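Local atomic coordinates of Serine/threonine-protein acetyltransferase HopZ1a (Pseudomonas syringae pv. syringae, PDB entry 5KLP), a protein that transfers acetyl groups from acetyl-CoA to serine and threonine residues of host proteins, with inositol hexakisphosphate as cofactor, impairing host microtubules and immunity. Residues L98-S104 with D128-H132; I178-A182 with R228-G232; E222-R228 with H248-D254. The protein carries 10 engineered substitutions. One frame throughout, in Å; residues are numbered along the deposited sequence.

Contact 1. Residues L98-S104 with D128-H132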
# COMPACT_ATOMS: atom_id res chain seq x y z
N LEU A 98 -13.40 12.70 7.15
CA LEU A 98 -14.73 12.17 6.85
C LEU A 98 -15.82 13.15 7.28
O LEU A 98 -16.96 13.04 6.84
CB LEU A 98 -14.95 10.82 7.52
CG LEU A 98 -13.96 9.72 7.14
CD1 LEU A 98 -14.15 8.52 8.04
CD2 LEU A 98 -14.16 9.32 5.68
N GLN A 99 -15.47 14.08 8.16
CA GLN A 99 -16.44 15.04 8.66
C GLN A 99 -16.24 16.40 8.01
O GLN A 99 -16.62 17.42 8.59
CB GLN A 99 -16.33 15.18 10.18
CG GLN A 99 -16.55 13.91 10.97
CD GLN A 99 -15.86 13.94 12.34
OE1 GLN A 99 -15.15 14.89 12.66
NE2 GLN A 99 -16.09 12.90 13.14
N SER A 100 -15.69 16.43 6.80
CA SER A 100 -15.45 17.70 6.11
C SER A 100 -15.93 17.73 4.66
O SER A 100 -16.33 16.72 4.10
CB SER A 100 -13.96 18.06 6.17
OG SER A 100 -13.52 18.10 7.51
N ASP A 101 -15.87 18.93 4.09
CA ASP A 101 -16.43 19.22 2.77
C ASP A 101 -15.55 18.82 1.57
O ASP A 101 -15.74 19.32 0.46
CB ASP A 101 -16.73 20.72 2.69
N GLY A 102 -14.60 17.92 1.78
CA GLY A 102 -13.73 17.45 0.70
C GLY A 102 -14.38 16.59 -0.38
O GLY A 102 -15.61 16.47 -0.44
N PRO A 103 -13.55 15.97 -1.24
CA PRO A 103 -14.00 15.20 -2.41
C PRO A 103 -14.71 13.92 -2.03
O PRO A 103 -14.45 13.35 -0.98
CB PRO A 103 -12.69 14.87 -3.15
CG PRO A 103 -11.62 15.65 -2.46
CD PRO A 103 -12.09 15.89 -1.07
N SER A 104 -15.58 13.44 -2.93
CA SER A 104 -16.32 12.22 -2.71
C SER A 104 -15.42 10.99 -2.77
O SER A 104 -15.75 9.96 -2.19
CB SER A 104 -17.46 12.10 -3.73
OG SER A 104 -16.97 11.66 -4.99
N ASP A 128 -8.55 3.81 0.85
CA ASP A 128 -9.28 4.31 -0.31
C ASP A 128 -10.74 4.56 0.10
O ASP A 128 -11.42 3.64 0.55
CB ASP A 128 -9.18 3.30 -1.46
CG ASP A 128 -9.84 3.80 -2.74
OD1 ASP A 128 -11.07 3.69 -2.87
OD2 ASP A 128 -9.12 4.30 -3.62
N VAL A 129 -11.21 5.79 -0.05
CA VAL A 129 -12.46 6.21 0.57
C VAL A 129 -13.48 6.70 -0.46
O VAL A 129 -13.11 7.31 -1.45
CB VAL A 129 -12.20 7.34 1.61
CG1 VAL A 129 -13.52 7.87 2.23
CG2 VAL A 129 -11.24 6.87 2.70
N ARG A 130 -14.75 6.41 -0.22
CA ARG A 130 -15.85 7.07 -0.92
C ARG A 130 -16.84 7.68 0.06
O ARG A 130 -17.27 7.02 1.01
CB ARG A 130 -16.61 6.11 -1.84
CG ARG A 130 -15.79 5.51 -2.94
CD ARG A 130 -15.34 6.52 -3.99
NE ARG A 130 -14.64 5.81 -5.05
CZ ARG A 130 -13.39 5.38 -4.96
NH1 ARG A 130 -12.67 5.62 -3.86
NH2 ARG A 130 -12.84 4.71 -5.96
N LEU A 131 -17.17 8.95 -0.16
CA LEU A 131 -18.27 9.59 0.56
C LEU A 131 -19.54 9.32 -0.21
O LEU A 131 -19.50 9.17 -1.43
CB LEU A 131 -18.04 11.09 0.71
CG LEU A 131 -16.74 11.47 1.43
CD1 LEU A 131 -16.56 12.98 1.46
CD2 LEU A 131 -16.66 10.86 2.82
N HIS A 132 -20.67 9.22 0.50
CA HIS A 132 -21.93 8.85 -0.14
C HIS A 132 -23.07 9.78 0.27
O HIS A 132 -23.09 10.31 1.38
CB HIS A 132 -22.29 7.40 0.21
CG HIS A 132 -21.29 6.40 -0.29
ND1 HIS A 132 -21.09 6.15 -1.63
CD2 HIS A 132 -20.42 5.60 0.38
CE1 HIS A 132 -20.15 5.24 -1.77
NE2 HIS A 132 -19.72 4.89 -0.57

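Contact 2. Residues I178-A182 with R228-G232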
# COMPACT_ATOMS: atom_id res chain seq x y z
N ILE A 178 -8.02 -5.15 3.51
CA ILE A 178 -7.53 -6.10 2.53
C ILE A 178 -6.04 -6.35 2.76
O ILE A 178 -5.20 -5.45 2.67
CB ILE A 178 -7.78 -5.62 1.11
CG1 ILE A 178 -9.30 -5.51 0.89
CG2 ILE A 178 -7.16 -6.58 0.09
CD1 ILE A 178 -9.68 -4.87 -0.41
N GLU A 179 -5.73 -7.59 3.10
CA GLU A 179 -4.37 -7.98 3.44
C GLU A 179 -3.67 -8.51 2.20
O GLU A 179 -4.06 -9.55 1.69
CB GLU A 179 -4.39 -9.03 4.55
CG GLU A 179 -3.04 -9.67 4.85
CD GLU A 179 -3.14 -10.77 5.89
OE1 GLU A 179 -3.32 -10.42 7.08
OE2 GLU A 179 -3.06 -11.98 5.53
N THR A 180 -2.62 -7.84 1.71
CA THR A 180 -2.00 -8.34 0.48
C THR A 180 -0.79 -9.26 0.73
O THR A 180 -0.54 -10.16 -0.07
CB THR A 180 -1.55 -7.18 -0.45
OG1 THR A 180 -0.39 -6.54 0.10
CG2 THR A 180 -2.66 -6.14 -0.62
N GLN A 181 -0.08 -9.06 1.84
CA GLN A 181 1.18 -9.78 2.13
C GLN A 181 2.25 -9.55 1.08
O GLN A 181 3.15 -10.39 0.89
CB GLN A 181 0.95 -11.30 2.28
CG GLN A 181 -0.16 -11.67 3.28
CD GLN A 181 -0.32 -13.18 3.48
OE1 GLN A 181 0.54 -13.97 3.06
NE2 GLN A 181 -1.41 -13.58 4.14
N ALA A 182 2.19 -8.42 0.37
CA ALA A 182 3.20 -8.15 -0.63
C ALA A 182 4.53 -7.76 0.03
O ALA A 182 5.60 -8.12 -0.46
CB ALA A 182 2.73 -7.05 -1.60
N ARG A 228 -8.11 -17.03 4.33
CA ARG A 228 -6.77 -17.13 3.77
C ARG A 228 -5.81 -16.07 4.33
O ARG A 228 -4.61 -16.09 4.05
CB ARG A 228 -6.83 -16.99 2.23
CG ARG A 228 -7.56 -18.13 1.53
CD ARG A 228 -7.91 -17.76 0.09
NE ARG A 228 -8.80 -18.74 -0.52
CZ ARG A 228 -9.74 -18.47 -1.42
NH1 ARG A 228 -9.94 -17.23 -1.84
NH2 ARG A 228 -10.49 -19.46 -1.90
N THR A 229 -6.33 -15.16 5.13
CA THR A 229 -5.54 -14.08 5.72
C THR A 229 -5.07 -14.49 7.10
O THR A 229 -5.60 -15.43 7.70
CB THR A 229 -6.33 -12.77 5.83
OG1 THR A 229 -7.41 -12.95 6.76
CG2 THR A 229 -6.91 -12.35 4.47
N THR A 230 -4.08 -13.76 7.62
CA THR A 230 -3.61 -14.01 8.97
C THR A 230 -4.73 -13.81 9.98
O THR A 230 -4.77 -14.49 11.00
CB THR A 230 -2.43 -13.08 9.33
OG1 THR A 230 -2.87 -11.71 9.29
CG2 THR A 230 -1.27 -13.29 8.35
N LEU A 231 -5.63 -12.89 9.69
CA LEU A 231 -6.81 -12.67 10.53
C LEU A 231 -7.69 -13.92 10.52
O LEU A 231 -8.15 -14.40 11.57
CB LEU A 231 -7.59 -11.44 10.06
CG LEU A 231 -8.92 -11.25 10.80
CD1 LEU A 231 -8.69 -10.95 12.27
CD2 LEU A 231 -9.76 -10.16 10.16
N GLY A 232 -7.92 -14.45 9.33
CA GLY A 232 -8.74 -15.64 9.17
C GLY A 232 -8.17 -16.84 9.90
O GLY A 232 -8.92 -17.61 10.52

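Contact 3. Residues E222-R228 with H248-D254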
# COMPACT_ATOMS: atom_id res chain seq x y z
N GLU A 222 -15.43 -12.71 0.34
CA GLU A 222 -15.04 -12.72 1.74
C GLU A 222 -15.26 -14.07 2.41
O GLU A 222 -14.44 -14.50 3.22
CB GLU A 222 -15.77 -11.64 2.54
CG GLU A 222 -15.28 -11.57 3.98
CD GLU A 222 -15.95 -10.47 4.79
OE1 GLU A 222 -16.96 -9.91 4.31
OE2 GLU A 222 -15.45 -10.17 5.89
N SER A 223 -16.34 -14.74 2.03
CA SER A 223 -16.68 -16.04 2.61
C SER A 223 -15.55 -17.09 2.48
O SER A 223 -15.47 -17.99 3.31
CB SER A 223 -17.96 -16.58 1.96
OG SER A 223 -17.80 -16.70 0.56
N GLU A 224 -14.72 -16.99 1.45
CA GLU A 224 -13.53 -17.86 1.33
C GLU A 224 -12.21 -17.12 1.58
O GLU A 224 -11.25 -17.69 2.09
CB GLU A 224 -13.48 -18.55 -0.03
CG GLU A 224 -13.56 -17.61 -1.21
CD GLU A 224 -14.84 -17.78 -2.00
OE1 GLU A 224 -15.70 -18.59 -1.57
OE2 GLU A 224 -14.99 -17.10 -3.04
N SER A 225 -12.17 -15.84 1.20
CA SER A 225 -10.91 -15.11 1.18
C SER A 225 -10.41 -14.74 2.57
O SER A 225 -9.21 -14.74 2.83
CB SER A 225 -11.05 -13.84 0.32
OG SER A 225 -9.80 -13.19 0.15
N ARG A 226 -11.34 -14.41 3.47
CA ARG A 226 -10.97 -13.98 4.82
C ARG A 226 -10.17 -15.06 5.55
O ARG A 226 -9.23 -14.77 6.27
CB ARG A 226 -12.23 -13.60 5.61
CG ARG A 226 -11.98 -13.11 7.02
CD ARG A 226 -13.25 -12.47 7.56
NE ARG A 226 -13.09 -12.01 8.93
CZ ARG A 226 -13.59 -10.87 9.39
NH1 ARG A 226 -14.27 -10.06 8.59
NH2 ARG A 226 -13.38 -10.53 10.66
N ALA A 227 -10.56 -16.32 5.32
CA ALA A 227 -9.90 -17.46 5.95
C ALA A 227 -8.44 -17.63 5.47
O ALA A 227 -7.65 -18.29 6.13
CB ALA A 227 -10.70 -18.76 5.68
N ARG A 228 -8.11 -17.03 4.33
CA ARG A 228 -6.77 -17.13 3.77
C ARG A 228 -5.81 -16.07 4.33
O ARG A 228 -4.61 -16.09 4.05
CB ARG A 228 -6.83 -16.99 2.23
CG ARG A 228 -7.56 -18.13 1.53
CD ARG A 228 -7.91 -17.76 0.09
NE ARG A 228 -8.80 -18.74 -0.52
CZ ARG A 228 -9.74 -18.47 -1.42
NH1 ARG A 228 -9.94 -17.23 -1.84
NH2 ARG A 228 -10.49 -19.46 -1.90
N HIS A 248 -14.95 -6.03 7.34
CA HIS A 248 -14.63 -7.10 6.41
C HIS A 248 -13.12 -7.24 6.22
O HIS A 248 -12.34 -6.31 6.47
CB HIS A 248 -15.29 -6.86 5.05
CG HIS A 248 -16.75 -6.56 5.14
ND1 HIS A 248 -17.71 -7.55 5.21
CD2 HIS A 248 -17.42 -5.38 5.20
CE1 HIS A 248 -18.90 -6.99 5.29
NE2 HIS A 248 -18.75 -5.68 5.28
N ALA A 249 -12.73 -8.42 5.76
CA ALA A 249 -11.34 -8.66 5.42
C ALA A 249 -11.23 -9.70 4.31
O ALA A 249 -12.04 -10.62 4.22
CB ALA A 249 -10.57 -9.11 6.67
N ALA A 250 -10.20 -9.55 3.48
CA ALA A 250 -9.94 -10.51 2.42
C ALA A 250 -8.48 -10.46 2.04
O ALA A 250 -7.75 -9.52 2.38
CB ALA A 250 -10.82 -10.24 1.20
N PHE A 251 -8.05 -11.50 1.34
CA PHE A 251 -6.69 -11.56 0.84
C PHE A 251 -6.60 -10.80 -0.47
O PHE A 251 -7.51 -10.90 -1.31
CB PHE A 251 -6.25 -13.01 0.66
CG PHE A 251 -4.87 -13.15 0.11
CD1 PHE A 251 -3.79 -12.73 0.85
CD2 PHE A 251 -4.66 -13.72 -1.13
CE1 PHE A 251 -2.51 -12.87 0.35
CE2 PHE A 251 -3.38 -13.86 -1.64
CZ PHE A 251 -2.31 -13.42 -0.90
N GLY A 252 -5.52 -10.05 -0.63
CA GLY A 252 -5.35 -9.15 -1.77
C GLY A 252 -5.59 -9.76 -3.14
O GLY A 252 -6.33 -9.19 -3.95
N ALA A 253 -4.98 -10.91 -3.42
CA ALA A 253 -5.08 -11.53 -4.74
C ALA A 253 -6.51 -11.91 -5.10
O ALA A 253 -6.84 -12.01 -6.29
CB ALA A 253 -4.19 -12.76 -4.82
N ASP A 254 -7.37 -12.11 -4.10
CA ASP A 254 -8.75 -12.49 -4.36
C ASP A 254 -9.62 -11.34 -4.85
O ASP A 254 -10.58 -11.57 -5.59
CB ASP A 254 -9.39 -13.10 -3.11
CG ASP A 254 -8.87 -14.50 -2.82
OD1 ASP A 254 -8.53 -15.22 -3.79
OD2 ASP A 254 -8.78 -14.89 -1.64

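Contact 1. Residues L98-S104 with D128-H132
This is a mixed contact, one backbone hydrogen bond beside an apolar cluster, where the loop between helix 91-98 and strand 105-110 packs on the end of strand 125-130 in the six-strand mixed sheet. Strands 105-110 and 125-130 are antiparallel neighbours, and Val129 pairs by backbone with Phe106; the bond from Leu131 N to Ser104 O, 2.7 Å at 164°, extends this pair by one residue past the end of strand 125-130. Ser104 O lies 3.2 Å from Arg130 CA in a CA-H...O contact. Leu131 points its CB toward the loop and fills the space it encloses: Leu131 CD1 sits 3.2 Å from Pro103 O and Leu131 CD2 4.1 Å from Leu98 CD2. Leu98 CD2 lies 3.8 Å from Val129 CG1, and Phe106, Ile139 and Pro137 extend this apolar cluster. Branched aliphatic residues suit these places because they pack without polar partners. The CA-to-CB bond of Arg130 points away from the loop; Arg130 NH1 forms a salt bridge with Asp128 OD1 (2.7 Å) and a hydrogen bond with Val129 O (3.0 Å), while NH2 pairs with Asp208 of helix 204-215. The chemistry divides by strand face: aliphatic side chains meet the loop, and charged ones meet helix 204-215.

Contact 2. Residues I178-A182 with R228-G232
Strand 175-179 ends at Glu179, and its continuation faces the start of helix 230-238, with the closest CA atoms, those of Glu179 and Thr229, 6.6 Å apart. Beyond the strand the chain turns sharply: Gln181 has positive phi (59°), and Thr180 OG1 accepts from Ala182 N at 3.2 Å, an ST turn. The CA-to-CB bonds of Glu179 and Gln181 both point toward 228-232. The join itself is made by Glu179, whose extended side chain spans the gap. Its OE2 accepts from Thr230 N at 2.9 Å, and its OE1 accepts from Thr230 OG1 at 2.6 Å. Because Thr230 opens the helix, its backbone NH has no carbonyl of a preceding turn to bond, and a carboxylate from the sheet serves instead. Thr229 is the N-cap: its OG1 accepts from Gly232 N at 3.0 Å, a capping bond that suits a short hydroxyl side chain. Thr229 OG1 also bonds Arg226 O. Gln181 NE2 is a further donor to Glu179 OE2, at 2.7 Å. Glu179 OE1 further bonds Ile147 N, and Thr230 OG1 bonds Val148 N, so both polar groups also engage the loop after strand 138-143. That strand ends in Glu143, an active-site residue whose side chain lies about 5 Å from that of Glu179, while Thr180 pairs with Glu143 through the backbone.

Contact 3. Residues E222-R228 with H248-D254
Glu222, at the start of the short helix 222-225, answers two donors of strand 248-251: its OE1 accepts from His248 ND1 at 2.6 Å, and its OE2 accepts from Ala249 N at 3.2 Å. A long, flexible carboxylate is apt here, since it can meet an imidazole and a backbone amide together. The other ring nitrogen, His248 NE2, bonds Ser173 O, so both nitrogens are engaged. Arg226 NH1 adds a salt bridge to Glu222 OE2 (2.9 Å) and also bonds Ala247 O; Arg226 NH2 pairs with Glu235 of helix 230-238, while Ala249 CB lies over one face of the guanidinium. Strand 248-251 is one of the two outermost strands of the mixed sheet. On one edge it is parallel to strand 175-179, with Ala250 and, just beyond the strand, Gly252 bonded to Glu179; on the other, the helical segment supplies side-chain partners for amides that no further strand of the chain meets. Thus Ser225 OG accepts from Phe251 N at 2.7 Å and donates to Asp254 OD2 at 2.7 Å. The compact serine fits this close approach, with Ser225 OG 3.3 Å from Ala250 CB. Asp254 OD2 receives a second donor, Arg228 NH1, in a salt bridge of 2.6 Å at the guanidinium edge, and Asp254 OD1 takes a further salt bridge from Arg276.

How the contacts relate
All three contacts reach one mixed sheet but not the same part of it, and all are partly buried. Contact 1 lies apart, its centre 26 Å from those of the other two, on strand 125-130; it has the most exposed residues, three of seven touching, around a largely aliphatic interior. Contacts 2 and 3, with one exposed residue each and a larger buried share, have centres 7 Å apart, share Arg228 and hold the neighbouring strands 175-179 and 248-251. Their segments alternate along the chain, whereas contact 1 closes before either opens. Both are ruled by polar side chains, with glutamates meeting backbone amides, while the one hydrogen bond across contact 1 is backbone to backbone.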